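Beta-fructofuranosidase, insoluble isoenzyme CWINV1 (Arabidopsis thaliana, PDB 2OXB) hydrolyses sucrose and 1-kestose, and more weakly neokestose and levan, releasing terminal non-reducing beta-D-fructofuranoside residues as a secreted cell-wall invertase. Local coordinates at residues A[46-50]-A[62-67]; A[72-78]-A[94-99]; A[101-105]-A[140-146]. The protein carries 1 engineered substitution. All coordinates share one frame; numbering follows the deposited sequence.

All three contacts lie in the family 32 N-terminal domain, on the same side of the chain's centre, but differ in depth and chemistry. Interaction 1 is partly buried and pairs the edge strand 60-66 with its neighbour 47-53. Interactions 2 and 3 are mostly buried, have centres about 8 Å apart and share the next sheet, where strands 93-97 and 103-110 are neighbours. Both reach the bound fructose, interaction 2 through an aromatic face and interaction 3 through a carboxylate. Main-chain bonds and apolar packing dominate 46-50/62-67; in 101-105/140-146 a glutamine side-chain amide joins a main-chain bond in holding a loop. Trp48 NE1 to Trp78 O joins interactions 1 and 2, and Thr95 OG1 to Asp145 N joins 2 and 3.

Interaction 1: A[46-50]-A[62-67]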
loop_
_atom_site.group_PDB
_atom_site.type_symbol
_atom_site.label_atom_id
_atom_site.label_comp_id
_atom_site.label_asym_id
_atom_site.label_seq_id
_atom_site.Cartn_x
_atom_site.Cartn_y
_atom_site.Cartn_z
ATOM N N ILE A 46 4.210 -5.553 20.821
ATOM C CA ILE A 46 4.785 -5.360 19.502
ATOM C C ILE A 46 6.309 -5.415 19.497
ATOM O O ILE A 46 6.977 -4.782 20.322
ATOM C CB ILE A 46 4.311 -4.022 18.883
ATOM C CG1 ILE A 46 2.832 -4.123 18.518
ATOM C CG2 ILE A 46 5.122 -3.698 17.642
ATOM C CD1 ILE A 46 2.527 -5.261 17.544
ATOM N N VAL A 47 6.839 -6.194 18.555
ATOM C CA VAL A 47 8.277 -6.387 18.372
ATOM C C VAL A 47 8.591 -6.345 16.878
ATOM O O VAL A 47 7.688 -6.420 16.043
ATOM C CB VAL A 47 8.735 -7.771 18.898
ATOM C CG1 VAL A 47 10.254 -7.874 18.848
ATOM C CG2 VAL A 47 8.218 -7.998 20.312
ATOM N N TRP A 48 9.872 -6.241 16.544
ATOM C CA TRP A 48 10.294 -6.225 15.150
ATOM C C TRP A 48 10.625 -7.629 14.648
ATOM O O TRP A 48 11.790 -8.018 14.612
ATOM C CB TRP A 48 11.507 -5.300 14.975
ATOM C CG TRP A 48 11.143 -3.831 14.899
ATOM C CD1 TRP A 48 10.296 -3.147 15.735
ATOM C CD2 TRP A 48 11.597 -2.877 13.930
ATOM N NE1 TRP A 48 10.193 -1.829 15.341
ATOM C CE2 TRP A 48 10.982 -1.636 14.238
ATOM C CE3 TRP A 48 12.463 -2.947 12.832
ATOM C CZ2 TRP A 48 11.211 -0.477 13.482
ATOM C CZ3 TRP A 48 12.688 -1.789 12.082
ATOM C CH2 TRP A 48 12.065 -0.577 12.412
ATOM N N ALA A 49 9.590 -8.390 14.279
ATOM C CA ALA A 49 9.783 -9.735 13.754
ATOM C C ALA A 49 10.568 -9.580 12.465
ATOM O O ALA A 49 10.450 -8.560 11.779
ATOM C CB ALA A 49 8.460 -10.396 13.479
ATOM N N HIS A 50 11.364 -10.597 12.139
ATOM C CA HIS A 50 12.212 -10.566 10.949
ATOM C C HIS A 50 11.940 -11.688 9.959
ATOM O O HIS A 50 11.378 -12.720 10.311
ATOM C CB HIS A 50 13.683 -10.620 11.369
ATOM C CG HIS A 50 14.637 -10.146 10.321
ATOM N ND1 HIS A 50 14.231 -9.446 9.202
ATOM C CD2 HIS A 50 15.987 -10.209 10.253
ATOM C CE1 HIS A 50 15.292 -9.097 8.495
ATOM N NE2 HIS A 50 16.370 -9.547 9.112
ATOM N N HIS A 62 13.158 -15.504 11.001
ATOM C CA HIS A 62 14.273 -15.126 11.864
ATOM C C HIS A 62 13.714 -14.593 13.166
ATOM O O HIS A 62 12.630 -14.015 13.195
ATOM C CB HIS A 62 15.134 -14.024 11.239
ATOM C CG HIS A 62 16.210 -14.540 10.348
ATOM N ND1 HIS A 62 16.070 -14.609 8.979
ATOM C CD2 HIS A 62 17.418 -15.079 10.633
ATOM C CE1 HIS A 62 17.147 -15.172 8.459
ATOM N NE2 HIS A 62 17.978 -15.468 9.442
ATOM N N PRO A 63 14.461 -14.767 14.260
ATOM C CA PRO A 63 14.044 -14.299 15.581
ATOM C C PRO A 63 14.035 -12.769 15.638
ATOM O O PRO A 63 14.944 -12.130 15.103
ATOM C CB PRO A 63 15.093 -14.920 16.501
ATOM C CG PRO A 63 16.328 -14.905 15.648
ATOM C CD PRO A 63 15.804 -15.380 14.312
ATOM N N PRO A 64 13.000 -12.170 16.278
ATOM C CA PRO A 64 12.798 -10.722 16.451
ATOM C C PRO A 64 14.106 -9.952 16.677
ATOM O O PRO A 64 14.951 -10.387 17.449
ATOM C CB PRO A 64 11.868 -10.666 17.651
ATOM C CG PRO A 64 10.981 -11.833 17.408
ATOM C CD PRO A 64 11.937 -12.924 16.975
ATOM N N ALA A 65 14.245 -8.801 16.019
ATOM C CA ALA A 65 15.459 -7.983 16.098
ATOM C C ALA A 65 15.401 -6.770 17.032
ATOM O O ALA A 65 16.355 -6.496 17.779
ATOM C CB ALA A 65 15.849 -7.524 14.698
ATOM N N ILE A 66 14.304 -6.023 16.956
ATOM C CA ILE A 66 14.111 -4.853 17.803
ATOM C C ILE A 66 12.941 -5.196 18.722
ATOM O O ILE A 66 11.823 -5.422 18.259
ATOM C CB ILE A 66 13.757 -3.572 16.978
ATOM C CG1 ILE A 66 14.712 -3.410 15.794
ATOM C CG2 ILE A 66 13.876 -2.333 17.858
ATOM C CD1 ILE A 66 16.149 -3.173 16.191
ATOM N N PHE A 67 13.226 -5.248 20.021
ATOM C CA PHE A 67 12.243 -5.559 21.059
ATOM C C PHE A 67 12.725 -4.909 22.350
ATOM O O PHE A 67 13.920 -4.648 22.505
ATOM C CB PHE A 67 12.116 -7.081 21.242
ATOM C CG PHE A 67 13.431 -7.794 21.371
ATOM C CD1 PHE A 67 14.057 -7.916 22.609
ATOM C CD2 PHE A 67 14.085 -8.271 20.240
ATOM C CE1 PHE A 67 15.320 -8.491 22.719
ATOM C CE2 PHE A 67 15.349 -8.846 20.336
ATOM C CZ PHE A 67 15.972 -8.955 21.584
#
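Strands 47-50 and 62-64 run antiparallel, their axes at 176° and 5.0 Å apart at closest approach. The well-defined hydrogen bonds sit around Trp48: its N gives to Ile66 O at 2.7 Å, and its O receives Ala65 N at 2.9 Å with a nearly straight N-H...O angle of 168°. The chain bends at Ala65, which sets Ile66 beside the tryptophan. Ile66 CB lies over one face of the indole, 3.7 Å from the centroid of the five-membered ring of Trp48. With CG beside the backbone N (chi1 -80°), the Trp48 ring is laid alongside Ile66, and its NE1 points on to Trp78 O in the next sheet.

These strands form the outer hairpin of a blade of the five-bladed beta-propeller characteristic of family 32. Farther along it, His50 CB meets His62 CB at 3.7 Å. Their imidazoles are inclined obliquely, centroids 5.5 Å apart. His50 also stacks on Phe33 and hydrogen-bonds through ND1 to Leu32 O, both on the neighbouring inner strand. Nearer the start of 47-50, Val47 turns toward the partner strand, and its CG1 packs against Pro64 CB at 3.4 Å.

Interaction 2: A[72-78]-A[94-99]; sequences FDINGCW and YTGIDP. With FRU (beta-D-fructofuranose), chain B.
The hairpin of strands 77-81 and 93-97 belongs to a propeller blade whose edge strand faces the substrate pocket, and residues 72-78 and 94-99 meet at its open end, where 77-81 begins and 93-97 finishes. Cys77 and Gly96 form an antiparallel non-hydrogen-bonded pair. Hydrogen bonds flank it on both sides: Trp78 N to Thr95 O at 2.8 Å, nearly in line with the carbonyl, and Ile97 N to Gly76 O at 3.3 Å.

Before the strand, a type I turn from Asp73 to Gly76 is tied down by Asn75 N, which gives to Ile97 O at 2.7 Å, in the plane of that carbonyl. Asn75 ND2 adds a bond of 3.1 Å to Asp98 O, approaching from above the carbonyl plane.

Trp78, a substrate-binding residue of this family 32 fold, is sandwiched. Ile97 CD1 sits over the centre of the five-membered ring of Trp78, 3.6 Å from its centroid and 10° off the normal, while fructose O6 lies over the opposite face, 3.3 Å from Trp78 CG. The isoleucine thus backs the indole that meets the sugar. At the far end, Tyr94 OH touches the edge of the Phe72 ring and makes a weak hydrogen bond of 3.1 Å to Asp73 OD1, whose stronger partner is Lys123 in a salt bridge.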
loop_
_atom_site.group_PDB
_atom_site.type_symbol
_atom_site.label_atom_id
_atom_site.label_comp_id
_atom_site.label_asym_id
_atom_site.label_seq_id
_atom_site.Cartn_x
_atom_site.Cartn_y
_atom_site.Cartn_z
ATOM N N PHE A 72 15.168 3.227 26.887
ATOM C CA PHE A 72 14.662 3.913 25.700
ATOM C C PHE A 72 13.574 3.246 24.853
ATOM O O PHE A 72 13.128 3.810 23.855
ATOM C CB PHE A 72 15.849 4.320 24.808
ATOM C CG PHE A 72 16.750 3.176 24.396
ATOM C CD1 PHE A 72 16.367 2.284 23.387
ATOM C CD2 PHE A 72 17.999 3.016 24.989
ATOM C CE1 PHE A 72 17.220 1.246 22.967
ATOM C CE2 PHE A 72 18.858 1.987 24.583
ATOM C CZ PHE A 72 18.469 1.101 23.570
ATOM N N ASP A 73 13.128 2.061 25.255
ATOM C CA ASP A 73 12.080 1.352 24.516
ATOM C C ASP A 73 11.494 0.246 25.375
ATOM O O ASP A 73 10.892 -0.689 24.857
ATOM C CB ASP A 73 12.650 0.714 23.248
ATOM C CG ASP A 73 13.474 -0.513 23.549
ATOM O OD1 ASP A 73 13.511 -1.417 22.683
ATOM O OD2 ASP A 73 14.090 -0.561 24.647
ATOM N N ILE A 74 11.686 0.364 26.681
ATOM C CA ILE A 74 11.225 -0.629 27.635
ATOM C C ILE A 74 9.714 -0.841 27.523
ATOM O O ILE A 74 9.184 -1.858 27.962
ATOM C CB ILE A 74 11.655 -0.186 29.087
ATOM C CG1 ILE A 74 12.129 -1.391 29.906
ATOM C CG2 ILE A 74 10.516 0.557 29.790
ATOM C CD1 ILE A 74 11.039 -2.322 30.326
ATOM N N ASN A 75 9.014 0.101 26.901
ATOM C CA ASN A 75 7.567 -0.034 26.786
ATOM C C ASN A 75 7.015 -0.332 25.392
ATOM O O ASN A 75 5.794 -0.404 25.190
ATOM C CB ASN A 75 6.900 1.199 27.385
ATOM C CG ASN A 75 6.803 1.113 28.889
ATOM O OD1 ASN A 75 5.982 0.368 29.412
ATOM N ND2 ASN A 75 7.657 1.848 29.596
ATOM N N GLY A 76 7.912 -0.536 24.434
ATOM C CA GLY A 76 7.467 -0.844 23.089
ATOM C C GLY A 76 8.474 -0.554 21.999
ATOM O O GLY A 76 9.324 0.324 22.126
ATOM N N CYS A 77 8.385 -1.312 20.920
ATOM C CA CYS A 77 9.281 -1.107 19.801
ATOM C C CYS A 77 8.442 -0.792 18.587
ATOM O O CYS A 77 8.068 -1.685 17.821
ATOM C CB CYS A 77 10.133 -2.347 19.542
ATOM S SG CYS A 77 11.651 -2.383 20.466
ATOM N N TRP A 78 8.152 0.499 18.439
ATOM C CA TRP A 78 7.340 1.016 17.349
ATOM C C TRP A 78 8.046 1.061 15.985
ATOM O O TRP A 78 9.255 0.848 15.875
ATOM C CB TRP A 78 6.797 2.403 17.746
ATOM C CG TRP A 78 5.724 2.334 18.825
ATOM C CD1 TRP A 78 5.470 1.284 19.674
ATOM C CD2 TRP A 78 4.741 3.335 19.133
ATOM N NE1 TRP A 78 4.388 1.571 20.480
ATOM C CE2 TRP A 78 3.923 2.820 20.171
ATOM C CE3 TRP A 78 4.467 4.611 18.632
ATOM C CZ2 TRP A 78 2.861 3.536 20.712
ATOM C CZ3 TRP A 78 3.400 5.326 19.171
ATOM C CH2 TRP A 78 2.612 4.783 20.202
ATOM N N TYR A 94 14.123 3.726 14.847
ATOM C CA TYR A 94 12.811 3.302 15.322
ATOM C C TYR A 94 12.403 4.041 16.598
ATOM O O TYR A 94 13.253 4.485 17.381
ATOM C CB TYR A 94 12.786 1.793 15.574
ATOM C CG TYR A 94 13.371 1.386 16.900
ATOM C CD1 TYR A 94 12.565 1.217 18.020
ATOM C CD2 TYR A 94 14.736 1.183 17.038
ATOM C CE1 TYR A 94 13.108 0.853 19.244
ATOM C CE2 TYR A 94 15.283 0.822 18.257
ATOM C CZ TYR A 94 14.465 0.658 19.357
ATOM O OH TYR A 94 15.029 0.291 20.560
ATOM N N THR A 95 11.089 4.160 16.779
ATOM C CA THR A 95 10.476 4.828 17.921
ATOM C C THR A 95 10.244 3.866 19.080
ATOM O O THR A 95 9.444 2.941 18.978
ATOM C CB THR A 95 9.082 5.427 17.550
ATOM O OG1 THR A 95 9.175 6.184 16.337
ATOM C CG2 THR A 95 8.571 6.342 18.674
ATOM N N GLY A 96 10.941 4.093 20.187
ATOM C CA GLY A 96 10.753 3.257 21.358
ATOM C C GLY A 96 9.974 4.028 22.417
ATOM O O GLY A 96 9.865 5.252 22.353
ATOM N N ILE A 97 9.419 3.327 23.396
ATOM C CA ILE A 97 8.672 3.996 24.451
ATOM C C ILE A 97 9.463 3.800 25.740
ATOM O O ILE A 97 9.613 2.669 26.205
ATOM C CB ILE A 97 7.258 3.381 24.621
ATOM C CG1 ILE A 97 6.687 2.972 23.260
ATOM C CG2 ILE A 97 6.332 4.386 25.306
ATOM C CD1 ILE A 97 6.582 4.123 22.256
ATOM N N ASP A 98 9.974 4.892 26.307
ATOM C CA ASP A 98 10.761 4.817 27.539
ATOM C C ASP A 98 9.903 4.573 28.792
ATOM O O ASP A 98 8.666 4.594 28.722
ATOM C CB ASP A 98 11.607 6.083 27.713
ATOM C CG ASP A 98 10.783 7.357 27.697
ATOM O OD1 ASP A 98 9.651 7.361 28.220
ATOM O OD2 ASP A 98 11.297 8.359 27.164
ATOM N N PRO A 99 10.550 4.349 29.957
ATOM C CA PRO A 99 9.830 4.092 31.208
ATOM C C PRO A 99 8.716 5.036 31.608
ATOM O O PRO A 99 7.914 4.713 32.479
ATOM C CB PRO A 99 10.946 4.012 32.245
ATOM C CG PRO A 99 12.057 4.782 31.638
ATOM C CD PRO A 99 12.002 4.377 30.200
HETATM C C1 FRU B . 0.190 2.600 12.583
HETATM C C2 FRU B . 0.689 2.778 14.023
HETATM C C3 FRU B . 1.999 3.590 14.062
HETATM C C4 FRU B . 2.732 3.025 15.245
HETATM C C5 FRU B . 2.255 1.573 15.231
HETATM C C6 FRU B . 1.947 1.014 16.606
HETATM O O1 FRU B . -0.187 3.837 12.007
HETATM O O2 FRU B . -0.240 3.337 15.023
HETATM O O3 FRU B . 1.798 4.991 14.222
HETATM O O4 FRU B . 4.152 3.111 15.086
HETATM O O5 FRU B . 1.054 1.506 14.477
HETATM O O6 FRU B . 3.171 0.840 17.298
#

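Interaction 3: A[101-105]-A[140-146]; sequences NQQVQ and ASSFRDP. With FRU (beta-D-fructofuranose), chain B.
Gln103 and the loop from Ala140 to Arg144 make the dense part of this contact. Gln103 N donates to Ala140 O at 2.7 Å, and the side chain then reaches into the bend of the loop, CG beside the backbone N (chi1 -71°) and the chain extended beyond it. There Gln103 OE1 accepts Phe143 N, the donor standing 35° out of the amide carbonyl plane. The same oxygen lies over one face of the Arg144 guanidinium, 3.2 Å from Arg144 NE, with amide and guanidinium planes 27° apart. An alanine here would remove that acceptor, and the Phe143 N-H would probably lose its mate and the Arg144 guanidinium the group that lies against its face. Deeper in, Gln103 O meets the edge of the Phe143 ring, and Gln105 CG packs on Phe143 CE2 at 3.8 Å.

Toward solvent the contact thins: Asn101 is exposed and barely takes part, Gln102 CB meets Ala140 CB (3.5 Å) as a single apolar touch, and Gln102 NE2 turns to Asp98. On the pocket side, the buried Asp145 receives fructose O4 on OD1 and O3 on OD2, each at 2.9 Å, while Thr95 OG1 holds Asp145 N. Arg144, Asp145 and Pro146 form the Arg-Asp-Pro motif of family 32, whose aspartate grips the fructosyl hydroxyls.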
loop_
_atom_site.group_PDB
_atom_site.type_symbol
_atom_site.label_atom_id
_atom_site.label_comp_id
_atom_site.label_asym_id
_atom_site.label_seq_id
_atom_site.Cartn_x
_atom_site.Cartn_y
_atom_site.Cartn_z
ATOM N N ASN A 101 6.353 6.290 29.433
ATOM C CA ASN A 101 5.524 6.350 28.235
ATOM C C ASN A 101 5.592 7.628 27.385
ATOM O O ASN A 101 4.652 8.422 27.381
ATOM C CB ASN A 101 4.075 6.072 28.643
ATOM C CG ASN A 101 3.802 4.590 28.830
ATOM O OD1 ASN A 101 3.590 3.860 27.855
ATOM N ND2 ASN A 101 3.822 4.132 30.078
ATOM N N GLN A 102 6.696 7.826 26.668
ATOM C CA GLN A 102 6.847 8.999 25.808
ATOM C C GLN A 102 7.679 8.639 24.578
ATOM O O GLN A 102 8.822 8.195 24.684
ATOM C CB GLN A 102 7.483 10.170 26.576
ATOM C CG GLN A 102 8.992 10.309 26.434
ATOM C CD GLN A 102 9.580 11.382 27.347
ATOM O OE1 GLN A 102 9.004 12.457 27.516
ATOM N NE2 GLN A 102 10.741 11.097 27.918
ATOM N N GLN A 103 7.082 8.827 23.410
ATOM C CA GLN A 103 7.722 8.498 22.144
ATOM C C GLN A 103 9.072 9.108 21.832
ATOM O O GLN A 103 9.169 10.251 21.365
ATOM C CB GLN A 103 6.770 8.802 21.003
ATOM C CG GLN A 103 5.632 7.844 20.956
ATOM C CD GLN A 103 4.441 8.456 20.317
ATOM O OE1 GLN A 103 4.572 9.209 19.349
ATOM N NE2 GLN A 103 3.256 8.139 20.833
ATOM N N VAL A 104 10.109 8.312 22.069
ATOM C CA VAL A 104 11.477 8.723 21.804
ATOM C C VAL A 104 11.984 8.012 20.553
ATOM O O VAL A 104 11.433 6.996 20.137
ATOM C CB VAL A 104 12.408 8.379 22.988
ATOM C CG1 VAL A 104 12.073 9.245 24.178
ATOM C CG2 VAL A 104 12.259 6.915 23.356
ATOM N N GLN A 105 13.033 8.566 19.961
ATOM C CA GLN A 105 13.638 8.010 18.764
ATOM C C GLN A 105 14.979 7.408 19.083
ATOM O O GLN A 105 15.840 8.072 19.655
ATOM C CB GLN A 105 13.821 9.088 17.706
ATOM C CG GLN A 105 12.525 9.717 17.324
ATOM C CD GLN A 105 11.507 8.679 16.908
ATOM O OE1 GLN A 105 10.304 8.912 16.997
ATOM N NE2 GLN A 105 11.985 7.523 16.441
ATOM N N ALA A 140 4.477 14.306 23.694
ATOM C CA ALA A 140 5.357 13.147 23.818
ATOM C C ALA A 140 4.641 11.873 23.376
ATOM O O ALA A 140 5.281 10.848 23.144
ATOM C CB ALA A 140 5.838 13.006 25.260
ATOM N N SER A 141 3.315 11.946 23.270
ATOM C CA SER A 141 2.511 10.802 22.855
ATOM C C SER A 141 2.160 10.908 21.379
ATOM O O SER A 141 1.259 10.228 20.896
ATOM C CB SER A 141 1.226 10.729 23.677
ATOM O OG SER A 141 1.522 10.523 25.040
ATOM N N SER A 142 2.873 11.776 20.672
ATOM C CA SER A 142 2.652 11.966 19.252
ATOM C C SER A 142 3.926 12.417 18.550
ATOM O O SER A 142 3.957 13.479 17.933
ATOM C CB SER A 142 1.528 12.980 19.021
ATOM O OG SER A 142 0.370 12.324 18.505
ATOM N N PHE A 143 4.968 11.587 18.645
ATOM C CA PHE A 143 6.283 11.853 18.041
ATOM C C PHE A 143 6.964 10.531 17.655
ATOM O O PHE A 143 7.966 10.124 18.257
ATOM C CB PHE A 143 7.172 12.616 19.035
ATOM C CG PHE A 143 8.554 12.916 18.522
ATOM C CD1 PHE A 143 8.736 13.597 17.321
ATOM C CD2 PHE A 143 9.669 12.564 19.261
ATOM C CE1 PHE A 143 10.018 13.930 16.866
ATOM C CE2 PHE A 143 10.954 12.892 18.819
ATOM C CZ PHE A 143 11.125 13.576 17.620
ATOM N N ARG A 144 6.423 9.874 16.635
ATOM C CA ARG A 144 6.961 8.598 16.211
ATOM C C ARG A 144 6.982 8.411 14.699
ATOM O O ARG A 144 6.580 9.296 13.936
ATOM C CB ARG A 144 6.151 7.455 16.856
ATOM C CG ARG A 144 5.044 6.847 15.982
ATOM C CD ARG A 144 3.743 7.634 15.974
ATOM N NE ARG A 144 2.986 7.487 17.212
ATOM C CZ ARG A 144 1.816 8.065 17.437
ATOM N NH1 ARG A 144 1.276 8.826 16.508
ATOM N NH2 ARG A 144 1.194 7.887 18.590
ATOM N N ASP A 145 7.474 7.242 14.291
ATOM C CA ASP A 145 7.549 6.849 12.896
ATOM C C ASP A 145 8.538 7.607 12.044
ATOM O O ASP A 145 8.165 8.281 11.089
ATOM C CB ASP A 145 6.165 6.925 12.287
ATOM C CG ASP A 145 5.180 6.088 13.042
ATOM O OD1 ASP A 145 5.635 5.196 13.783
ATOM O OD2 ASP A 145 3.963 6.311 12.897
ATOM N N PRO A 146 9.827 7.506 12.386
ATOM C CA PRO A 146 10.882 8.186 11.635
ATOM C C PRO A 146 11.114 7.509 10.295
ATOM O O PRO A 146 11.146 6.279 10.184
ATOM C CB PRO A 146 12.093 8.080 12.556
ATOM C CG PRO A 146 11.866 6.771 13.245
ATOM C CD PRO A 146 10.381 6.812 13.563
HETATM C C1 FRU B . 0.190 2.600 12.583
HETATM C C2 FRU B . 0.689 2.778 14.023
HETATM C C3 FRU B . 1.999 3.590 14.062
HETATM C C4 FRU B . 2.732 3.025 15.245
HETATM C C5 FRU B . 2.255 1.573 15.231
HETATM C C6 FRU B . 1.947 1.014 16.606
HETATM O O1 FRU B . -0.187 3.837 12.007
HETATM O O2 FRU B . -0.240 3.337 15.023
HETATM O O3 FRU B . 1.798 4.991 14.222
HETATM O O4 FRU B . 4.152 3.111 15.086
HETATM O O5 FRU B . 1.054 1.506 14.477
HETATM O O6 FRU B . 3.171 0.840 17.298
#